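Local structure of 5-formyltetrahydrofolate cyclo-ligase family protein (Bacillus anthracis, 2JCB) at residues P84-I98 against E113-I127. The protein probably catalyses the ATP-dependent cyclisation of 5-formyltetrahydrofolate to 5,10-methenyltetrahydrofolate in folate metabolism, binding ADP and magnesium. Sequence-based numbering, arbitrary orientation.
Sequences PKCNKETRTMSFRQI and EPIPALTEEVNADEI
The guanidinium of Arg-96 is sandwiched by backbone of 113-127: Pro-116 CA over one face, the Glu-120–Glu-121 peptide over the other, and Thr-119 at its edge. The Phe-95 ring has Pro-84 CB over one face, while Ile-127 CD1 approaches obliquely and Tyr-154 meets the ring from helix 150-154. Both groups sit near the edge of a mixed beta-sheet, where the short strand 120-121 pairs antiparallel with hairpin strand 92-98. A bend at chi3 (77°) turns the arginine head back, and Arg-96 grips Thr-119 side-on, NE to OG1 (2.9 Å) and NH2 to the Thr-119 carbonyl O (3.0 Å), both near the guanidinium plane. Thr-119 OG1 in turn donates to Ile-115 O, a second-shell bond that orients the hydroxyl. Backbone bonds join Val-122 N to Phe-95 O and Gln-97 N to Glu-120 O, and a water bridges Phe-95 N and Val-122 O. Elsewhere Lys-85 lays its CD and CE across the Pro-116 ring, Lys-85 CE 3.6 Å from Pro-116 CG, before its ammonium makes a long, weak salt bridge with Glu-113 OE1. The other carboxylate oxygen, Glu-113 OE2, takes an almost straight bond (177°) from Cys-86 N, 2.9 Å away and above the carboxylate plane.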
ATOM      1  N   PRO A  84      -5.520   4.516   6.934  1.00 27.40           N
ATOM      2  CA  PRO A  84      -4.712   4.888   8.100  1.00 28.49           C
ATOM      3  C   PRO A  84      -4.628   6.384   8.386  1.00 28.38           C
ATOM      4  O   PRO A  84      -4.551   7.203   7.480  1.00 27.22           O
ATOM      5  CB  PRO A  84      -3.316   4.365   7.740  1.00 29.62           C
ATOM      6  CG  PRO A  84      -3.274   4.427   6.246  1.00 28.17           C
ATOM      7  CD  PRO A  84      -4.677   4.280   5.733  1.00 28.28           C
ATOM      8  N   LYS A  85      -4.589   6.691   9.677  1.00 29.08           N
ATOM      9  CA  LYS A  85      -4.129   7.981  10.170  1.00 31.22           C
ATOM     10  C   LYS A  85      -2.761   7.742  10.828  1.00 31.53           C
ATOM     11  O   LYS A  85      -2.643   6.986  11.802  1.00 32.19           O
ATOM     12  CB  LYS A  85      -5.128   8.600  11.159  1.00 30.73           C
ATOM     13  CG  LYS A  85      -4.651   9.972  11.691  1.00 31.46           C
ATOM     14  CD  LYS A  85      -5.761  10.794  12.331  1.00 33.09           C
ATOM     15  CE  LYS A  85      -5.235  12.177  12.831  1.00 32.60           C
ATOM     16  NZ  LYS A  85      -4.751  13.126  11.741  1.00 35.53           N
ATOM     17  N   CYS A  86      -1.745   8.430  10.329  1.00 34.25           N
ATOM     18  CA  CYS A  86      -0.395   8.248  10.834  1.00 35.62           C
ATOM     19  C   CYS A  86      -0.104   9.183  11.979  1.00 35.54           C
ATOM     20  O   CYS A  86      -0.471  10.365  11.958  1.00 35.64           O
ATOM     21  CB  CYS A  86       0.638   8.444   9.721  1.00 36.30           C
ATOM     22  SG  CYS A  86       0.489   7.276   8.392  1.00 43.82           S
ATOM     23  N   ASN A  87       0.513   8.636  13.009  1.00 35.10           N
ATOM     24  CA  ASN A  87       1.044   9.463  14.072  1.00 36.15           C
ATOM     25  C   ASN A  87       2.559   9.570  13.846  1.00 36.80           C
ATOM     26  O   ASN A  87       3.306   8.598  13.988  1.00 36.24           O
ATOM     27  CB  ASN A  87       0.665   8.885  15.442  1.00 36.13           C
ATOM     28  CG  ASN A  87       1.195   9.717  16.607  1.00 36.74           C
ATOM     29  OD1 ASN A  87       2.185  10.439  16.478  1.00 38.69           O
ATOM     30  ND2 ASN A  87       0.557   9.586  17.765  1.00 38.09           N
ATOM     31  N   LYS A  88       2.997  10.757  13.455  1.00 37.66           N
ATOM     32  CA  LYS A  88       4.389  10.975  13.091  1.00 39.63           C
ATOM     33  C   LYS A  88       5.344  10.846  14.277  1.00 39.54           C
ATOM     34  O   LYS A  88       6.505  10.470  14.100  1.00 40.07           O
ATOM     35  CB  LYS A  88       4.537  12.321  12.381  1.00 40.53           C
ATOM     36  CG  LYS A  88       3.601  12.428  11.157  1.00 44.09           C
ATOM     37  CD  LYS A  88       4.002  13.549  10.192  1.00 49.33           C
ATOM     38  CE  LYS A  88       5.231  13.163   9.371  1.00 49.65           C
ATOM     39  NZ  LYS A  88       6.506  13.372  10.151  1.00 50.78           N
ATOM     40  N   GLU A  89       4.848  11.134  15.480  1.00 39.54           N
ATOM     41  CA  GLU A  89       5.656  11.050  16.689  1.00 39.62           C
ATOM     42  C   GLU A  89       6.018   9.624  17.058  1.00 38.90           C
ATOM     43  O   GLU A  89       7.174   9.335  17.368  1.00 38.68           O
ATOM     44  CB  GLU A  89       4.939  11.699  17.872  1.00 40.11           C
ATOM     45  CG  GLU A  89       4.794  13.187  17.766  1.00 42.47           C
ATOM     46  CD  GLU A  89       4.704  13.849  19.127  1.00 45.08           C
ATOM     47  OE1 GLU A  89       5.563  13.561  20.005  1.00 47.45           O
ATOM     48  OE2 GLU A  89       3.775  14.666  19.315  1.00 47.19           O
ATOM     49  N   THR A  90       5.015   8.748  17.050  1.00 37.43           N
ATOM     50  CA  THR A  90       5.183   7.364  17.474  1.00 36.66           C
ATOM     51  C   THR A  90       5.387   6.442  16.272  1.00 36.69           C
ATOM     52  O   THR A  90       5.679   5.246  16.437  1.00 36.30           O
ATOM     53  CB  THR A  90       3.969   6.877  18.316  1.00 36.54           C
ATOM     54  OG1 THR A  90       2.770   7.024  17.546  1.00 36.64           O
ATOM     55  CG2 THR A  90       3.843   7.667  19.621  1.00 37.53           C
ATOM     56  N   ARG A  91       5.219   6.996  15.065  1.00 35.20           N
ATOM     57  CA  ARG A  91       5.292   6.198  13.833  1.00 35.11           C
ATOM     58  C   ARG A  91       4.306   5.027  13.834  1.00 34.53           C
ATOM     59  O   ARG A  91       4.579   3.950  13.301  1.00 33.92           O
ATOM     60  CB  ARG A  91       6.734   5.752  13.544  1.00 36.19           C
ATOM     61  CG  ARG A  91       7.339   6.500  12.377  1.00 39.22           C
ATOM     62  CD  ARG A  91       8.101   7.699  12.871  1.00 44.85           C
ATOM     63  NE  ARG A  91       8.739   8.448  11.794  1.00 48.53           N
ATOM     64  CZ  ARG A  91       9.794   8.026  11.094  1.00 52.65           C
ATOM     65  NH1 ARG A  91      10.361   6.837  11.313  1.00 52.64           N
ATOM     66  NH2 ARG A  91      10.298   8.810  10.156  1.00 55.65           N
ATOM     67  N   THR A  92       3.141   5.249  14.436  1.00 33.74           N
ATOM     68  CA  THR A  92       2.106   4.233  14.465  1.00 33.33           C
ATOM     69  C   THR A  92       1.002   4.662  13.506  1.00 33.20           C
ATOM     70  O   THR A  92       0.964   5.820  13.119  1.00 33.41           O
ATOM     71  CB  THR A  92       1.569   4.036  15.897  1.00 33.00           C
ATOM     72  OG1 THR A  92       1.067   5.279  16.379  1.00 34.67           O
ATOM     73  CG2 THR A  92       2.689   3.573  16.832  1.00 35.57           C
ATOM     74  N   MET A  93       0.144   3.719  13.103  1.00 32.65           N
ATOM     75  CA  MET A  93      -1.023   3.965  12.258  1.00 32.99           C
ATOM     76  C   MET A  93      -2.308   3.521  12.934  1.00 33.18           C
ATOM     77  O   MET A  93      -2.370   2.454  13.549  1.00 33.74           O
ATOM     78  CB  MET A  93      -0.881   3.229  10.928  1.00 32.55           C
ATOM     79  CG  MET A  93       0.228   3.755  10.050  1.00 33.29           C
ATOM     80  SD  MET A  93       0.208   3.060   8.393  1.00 34.29           S
ATOM     81  CE  MET A  93       0.701   1.328   8.670  1.00 32.48           C
ATOM     82  N   SER A  94      -3.333   4.342  12.815  1.00 32.24           N
ATOM     83  CA  SER A  94      -4.641   4.010  13.325  1.00 31.79           C
ATOM     84  C   SER A  94      -5.493   3.773  12.097  1.00 30.84           C
ATOM     85  O   SER A  94      -5.878   4.728  11.405  1.00 32.16           O
ATOM     86  CB  SER A  94      -5.208   5.179  14.114  1.00 31.43           C
ATOM     87  OG  SER A  94      -6.537   4.939  14.555  1.00 34.21           O
ATOM     88  N   PHE A  95      -5.827   2.516  11.823  1.00 28.94           N
ATOM     89  CA  PHE A  95      -6.743   2.299  10.708  1.00 27.50           C
ATOM     90  C   PHE A  95      -8.175   2.612  11.138  1.00 27.04           C
ATOM     91  O   PHE A  95      -8.639   2.119  12.154  1.00 29.76           O
ATOM     92  CB  PHE A  95      -6.602   0.891  10.170  1.00 27.62           C
ATOM     93  CG  PHE A  95      -5.373   0.739   9.363  1.00 25.20           C
ATOM     94  CD1 PHE A  95      -5.455   0.906   7.988  1.00 26.70           C
ATOM     95  CD2 PHE A  95      -4.152   0.463   9.958  1.00 26.01           C
ATOM     96  CE1 PHE A  95      -4.279   0.812   7.161  1.00 27.94           C
ATOM     97  CE2 PHE A  95      -2.961   0.361   9.172  1.00 27.21           C
ATOM     98  CZ  PHE A  95      -3.027   0.551   7.772  1.00 25.43           C
ATOM     99  N   ARG A  96      -8.841   3.467  10.372  1.00 26.51           N
ATOM    100  CA  ARG A  96     -10.167   3.904  10.772  1.00 25.94           C
ATOM    101  C   ARG A  96     -11.155   3.738   9.664  1.00 26.58           C
ATOM    102  O   ARG A  96     -10.847   3.990   8.512  1.00 27.65           O
ATOM    103  CB  ARG A  96     -10.158   5.382  11.247  1.00 27.22           C
ATOM    104  CG  ARG A  96      -8.970   5.740  12.182  1.00 25.57           C
ATOM    105  CD  ARG A  96      -9.090   7.206  12.577  1.00 25.57           C
ATOM    106  NE  ARG A  96     -10.117   7.379  13.599  1.00 25.46           N
ATOM    107  CZ  ARG A  96      -9.899   7.253  14.893  1.00 24.95           C
ATOM    108  NH1 ARG A  96      -8.684   6.937  15.345  1.00 29.44           N
ATOM    109  NH2 ARG A  96     -10.885   7.439  15.726  1.00 27.47           N
ATOM    110  N   GLN A  97     -12.354   3.313  10.019  1.00 26.71           N
ATOM    111  CA  GLN A  97     -13.360   3.036   9.000  1.00 25.98           C
ATOM    112  C   GLN A  97     -13.906   4.302   8.338  1.00 26.51           C
ATOM    113  O   GLN A  97     -14.254   5.287   9.026  1.00 27.91           O
ATOM    114  CB  GLN A  97     -14.510   2.218   9.585  1.00 27.19           C
ATOM    115  CG  GLN A  97     -15.627   2.025   8.596  1.00 27.56           C
ATOM    116  CD  GLN A  97     -16.812   1.229   9.127  1.00 32.72           C
ATOM    117  OE1 GLN A  97     -17.011   1.112  10.328  1.00 34.36           O
ATOM    118  NE2 GLN A  97     -17.590   0.661   8.210  1.00 32.66           N
ATOM    119  N   ILE A  98     -14.041   4.219   7.027  1.00 26.34           N
ATOM    120  CA  ILE A  98     -14.692   5.273   6.214  1.00 26.52           C
ATOM    121  C   ILE A  98     -15.802   4.648   5.401  1.00 27.75           C
ATOM    122  O   ILE A  98     -15.591   3.593   4.779  1.00 27.14           O
ATOM    123  CB  ILE A  98     -13.688   6.089   5.301  1.00 28.51           C
ATOM    124  CG1 ILE A  98     -12.842   5.239   4.318  1.00 26.00           C
ATOM    125  CG2 ILE A  98     -12.791   6.989   6.195  1.00 26.34           C
ATOM    126  CD1 ILE A  98     -12.213   6.046   3.076  1.00 28.21           C
ATOM    127  N   GLU A 113      -6.435  11.902   5.193  1.00 34.51           N
ATOM    128  CA  GLU A 113      -6.585  10.979   6.329  1.00 33.91           C
ATOM    129  C   GLU A 113      -7.981  11.013   6.943  1.00 31.67           C
ATOM    130  O   GLU A 113      -8.643  12.027   6.857  1.00 31.18           O
ATOM    131  CB  GLU A 113      -5.547  11.281   7.412  1.00 33.48           C
ATOM    132  CG  GLU A 113      -4.109  10.937   6.975  1.00 34.61           C
ATOM    133  CD  GLU A 113      -3.100  11.084   8.090  1.00 37.39           C
ATOM    134  OE1 GLU A 113      -3.241  12.031   8.907  1.00 44.06           O
ATOM    135  OE2 GLU A 113      -2.159  10.259   8.129  1.00 41.61           O
ATOM    136  N   PRO A 114      -8.402   9.913   7.616  1.00 29.27           N
ATOM    137  CA  PRO A 114      -9.731   9.865   8.250  1.00 28.66           C
ATOM    138  C   PRO A 114      -9.775  10.893   9.377  1.00 28.07           C
ATOM    139  O   PRO A 114      -8.790  11.038  10.106  1.00 28.68           O
ATOM    140  CB  PRO A 114      -9.785   8.447   8.847  1.00 29.09           C
ATOM    141  CG  PRO A 114      -8.361   7.985   8.934  1.00 28.93           C
ATOM    142  CD  PRO A 114      -7.635   8.669   7.837  1.00 29.67           C
ATOM    143  N   ILE A 115     -10.911  11.570   9.524  1.00 28.35           N
ATOM    144  CA  ILE A 115     -11.081  12.567  10.565  1.00 27.93           C
ATOM    145  C   ILE A 115     -11.380  11.808  11.863  1.00 28.25           C
ATOM    146  O   ILE A 115     -12.404  11.124  11.949  1.00 26.73           O
ATOM    147  CB  ILE A 115     -12.255  13.536  10.227  1.00 28.21           C
ATOM    148  CG1 ILE A 115     -12.027  14.222   8.866  1.00 29.61           C
ATOM    149  CG2 ILE A 115     -12.484  14.517  11.369  1.00 27.61           C
ATOM    150  CD1 ILE A 115     -13.273  14.854   8.257  1.00 28.77           C
ATOM    151  N   PRO A 116     -10.456  11.863  12.850  1.00 29.00           N
ATOM    152  CA  PRO A 116     -10.677  11.107  14.091  1.00 29.42           C
ATOM    153  C   PRO A 116     -12.090  11.264  14.653  1.00 28.43           C
ATOM    154  O   PRO A 116     -12.700  10.273  15.031  1.00 30.02           O
ATOM    155  CB  PRO A 116      -9.658  11.712  15.061  1.00 29.23           C
ATOM    156  CG  PRO A 116      -8.539  12.109  14.206  1.00 30.25           C
ATOM    157  CD  PRO A 116      -9.167  12.583  12.892  1.00 30.38           C
ATOM    158  N   ALA A 117     -12.618  12.493  14.692  1.00 26.33           N
ATOM    159  CA  ALA A 117     -13.927  12.746  15.299  1.00 27.02           C
ATOM    160  C   ALA A 117     -15.095  12.066  14.558  1.00 26.70           C
ATOM    161  O   ALA A 117     -16.149  11.824  15.154  1.00 27.06           O
ATOM    162  CB  ALA A 117     -14.169  14.249  15.431  1.00 26.82           C
ATOM    163  N   LEU A 118     -14.869  11.724  13.280  1.00 26.43           N
ATOM    164  CA  LEU A 118     -15.922  11.173  12.431  1.00 26.77           C
ATOM    165  C   LEU A 118     -15.693   9.728  12.021  1.00 26.70           C
ATOM    166  O   LEU A 118     -16.425   9.205  11.201  1.00 27.32           O
ATOM    167  CB  LEU A 118     -16.101  12.035  11.177  1.00 26.82           C
ATOM    168  CG  LEU A 118     -16.486  13.507  11.430  1.00 29.19           C
ATOM    169  CD1 LEU A 118     -16.642  14.213  10.090  1.00 31.84           C
ATOM    170  CD2 LEU A 118     -17.740  13.634  12.279  1.00 29.63           C
ATOM    171  N   THR A 119     -14.675   9.082  12.572  1.00 26.11           N
ATOM    172  CA  THR A 119     -14.341   7.735  12.128  1.00 26.71           C
ATOM    173  C   THR A 119     -13.967   6.861  13.318  1.00 27.12           C
ATOM    174  O   THR A 119     -13.554   7.386  14.375  1.00 27.27           O
ATOM    175  CB  THR A 119     -13.165   7.773  11.113  1.00 27.32           C
ATOM    176  OG1 THR A 119     -12.029   8.433  11.697  1.00 27.66           O
ATOM    177  CG2 THR A 119     -13.579   8.486   9.805  1.00 26.52           C
ATOM    178  N   GLU A 120     -14.123   5.540  13.159  1.00 26.08           N
ATOM    179  CA  GLU A 120     -13.906   4.634  14.289  1.00 28.32           C
ATOM    180  C   GLU A 120     -12.691   3.796  14.001  1.00 27.29           C
ATOM    181  O   GLU A 120     -12.619   3.201  12.927  1.00 28.34           O
ATOM    182  CB  GLU A 120     -15.124   3.743  14.524  1.00 29.25           C
ATOM    183  CG  GLU A 120     -16.216   4.435  15.294  1.00 31.60           C
ATOM    184  CD  GLU A 120     -17.529   3.650  15.326  1.00 39.25           C
ATOM    185  OE1 GLU A 120     -18.355   3.934  16.215  1.00 41.82           O
ATOM    186  OE2 GLU A 120     -17.729   2.766  14.460  1.00 43.05           O
ATOM    187  N   GLU A 121     -11.755   3.751  14.950  1.00 28.37           N
ATOM    188  CA  GLU A 121     -10.596   2.874  14.838  1.00 28.91           C
ATOM    189  C   GLU A 121     -11.036   1.419  14.783  1.00 29.81           C
ATOM    190  O   GLU A 121     -11.922   1.004  15.572  1.00 28.62           O
ATOM    191  CB  GLU A 121      -9.708   3.008  16.062  1.00 29.31           C
ATOM    192  CG  GLU A 121      -8.332   2.444  15.804  1.00 33.40           C
ATOM    193  CD  GLU A 121      -7.409   2.758  16.937  1.00 37.46           C
ATOM    194  OE1 GLU A 121      -7.568   2.128  18.028  1.00 39.41           O
ATOM    195  OE2 GLU A 121      -6.565   3.666  16.750  1.00 36.84           O
ATOM    196  N   VAL A 122     -10.376   0.653  13.925  1.00 30.98           N
ATOM    197  CA  VAL A 122     -10.602  -0.797  13.808  1.00 31.53           C
ATOM    198  C   VAL A 122      -9.300  -1.534  14.173  1.00 31.98           C
ATOM    199  O   VAL A 122      -8.236  -1.226  13.642  1.00 31.42           O
ATOM    200  CB  VAL A 122     -11.128  -1.183  12.393  1.00 31.59           C
ATOM    201  CG1 VAL A 122     -11.327  -2.687  12.274  1.00 32.11           C
ATOM    202  CG2 VAL A 122     -12.453  -0.509  12.130  1.00 31.17           C
ATOM    203  N   ASN A 123      -9.412  -2.473  15.109  1.00 33.04           N
ATOM    204  CA  ASN A 123      -8.290  -3.300  15.593  1.00 34.81           C
ATOM    205  C   ASN A 123      -7.709  -4.138  14.468  1.00 33.72           C
ATOM    206  O   ASN A 123      -8.465  -4.616  13.626  1.00 33.65           O
ATOM    207  CB  ASN A 123      -8.818  -4.229  16.706  1.00 35.39           C
ATOM    208  CG  ASN A 123      -7.707  -4.859  17.547  1.00 39.56           C
ATOM    209  OD1 ASN A 123      -6.890  -5.656  17.062  1.00 43.94           O
ATOM    210  ND2 ASN A 123      -7.708  -4.541  18.832  1.00 40.88           N
ATOM    211  N   ALA A 124      -6.380  -4.291  14.444  1.00 33.74           N
ATOM    212  CA  ALA A 124      -5.691  -5.119  13.438  1.00 34.73           C
ATOM    213  C   ALA A 124      -6.253  -6.550  13.310  1.00 34.49           C
ATOM    214  O   ALA A 124      -6.307  -7.095  12.203  1.00 34.73           O
ATOM    215  CB  ALA A 124      -4.200  -5.170  13.734  1.00 34.12           C
ATOM    216  N   ASP A 125      -6.699  -7.140  14.414  1.00 35.02           N
ATOM    217  CA  ASP A 125      -7.224  -8.505  14.359  1.00 35.70           C
ATOM    218  C   ASP A 125      -8.626  -8.569  13.708  1.00 35.55           C
ATOM    219  O   ASP A 125      -9.193  -9.651  13.542  1.00 35.88           O
ATOM    220  CB  ASP A 125      -7.187  -9.160  15.760  1.00 36.35           C
ATOM    221  CG  ASP A 125      -8.171  -8.535  16.734  1.00 39.50           C
ATOM    222  OD1 ASP A 125      -9.194  -7.948  16.276  1.00 43.19           O
ATOM    223  OD2 ASP A 125      -7.943  -8.650  17.970  1.00 41.15           O
ATOM    224  N   GLU A 126      -9.184  -7.413  13.346  1.00 33.54           N
ATOM    225  CA  GLU A 126     -10.495  -7.328  12.655  1.00 32.57           C
ATOM    226  C   GLU A 126     -10.373  -6.975  11.157  1.00 31.07           C
ATOM    227  O   GLU A 126     -11.376  -6.859  10.440  1.00 31.53           O
ATOM    228  CB  GLU A 126     -11.352  -6.273  13.344  1.00 33.19           C
ATOM    229  CG  GLU A 126     -11.903  -6.762  14.633  1.00 37.99           C
ATOM    230  CD  GLU A 126     -12.972  -5.848  15.182  1.00 43.90           C
ATOM    231  OE1 GLU A 126     -13.088  -5.791  16.425  1.00 46.96           O
ATOM    232  OE2 GLU A 126     -13.690  -5.206  14.363  1.00 45.81           O
ATOM    233  N   ILE A 127      -9.152  -6.811  10.692  1.00 31.08           N
ATOM    234  CA  ILE A 127      -8.911  -6.410   9.327  1.00 30.05           C
ATOM    235  C   ILE A 127      -8.450  -7.673   8.572  1.00 29.74           C
ATOM    236  O   ILE A 127      -7.460  -8.272   8.954  1.00 31.25           O
ATOM    237  CB  ILE A 127      -7.838  -5.270   9.233  1.00 30.40           C
ATOM    238  CG1 ILE A 127      -8.278  -4.013  10.042  1.00 28.89           C
ATOM    239  CG2 ILE A 127      -7.486  -4.973   7.748  1.00 30.75           C
ATOM    240  CD1 ILE A 127      -7.189  -2.936  10.233  1.00 30.20           C
TER
HETATM  241  O   HOH W   1      -7.098  13.177   9.974  1.00 35.73           O
HETATM  242  O   HOH W   2      -5.718   0.379  13.716  1.00 36.47           O
HETATM  243  O   HOH W   3     -16.192   5.120  11.179  1.00 30.31           O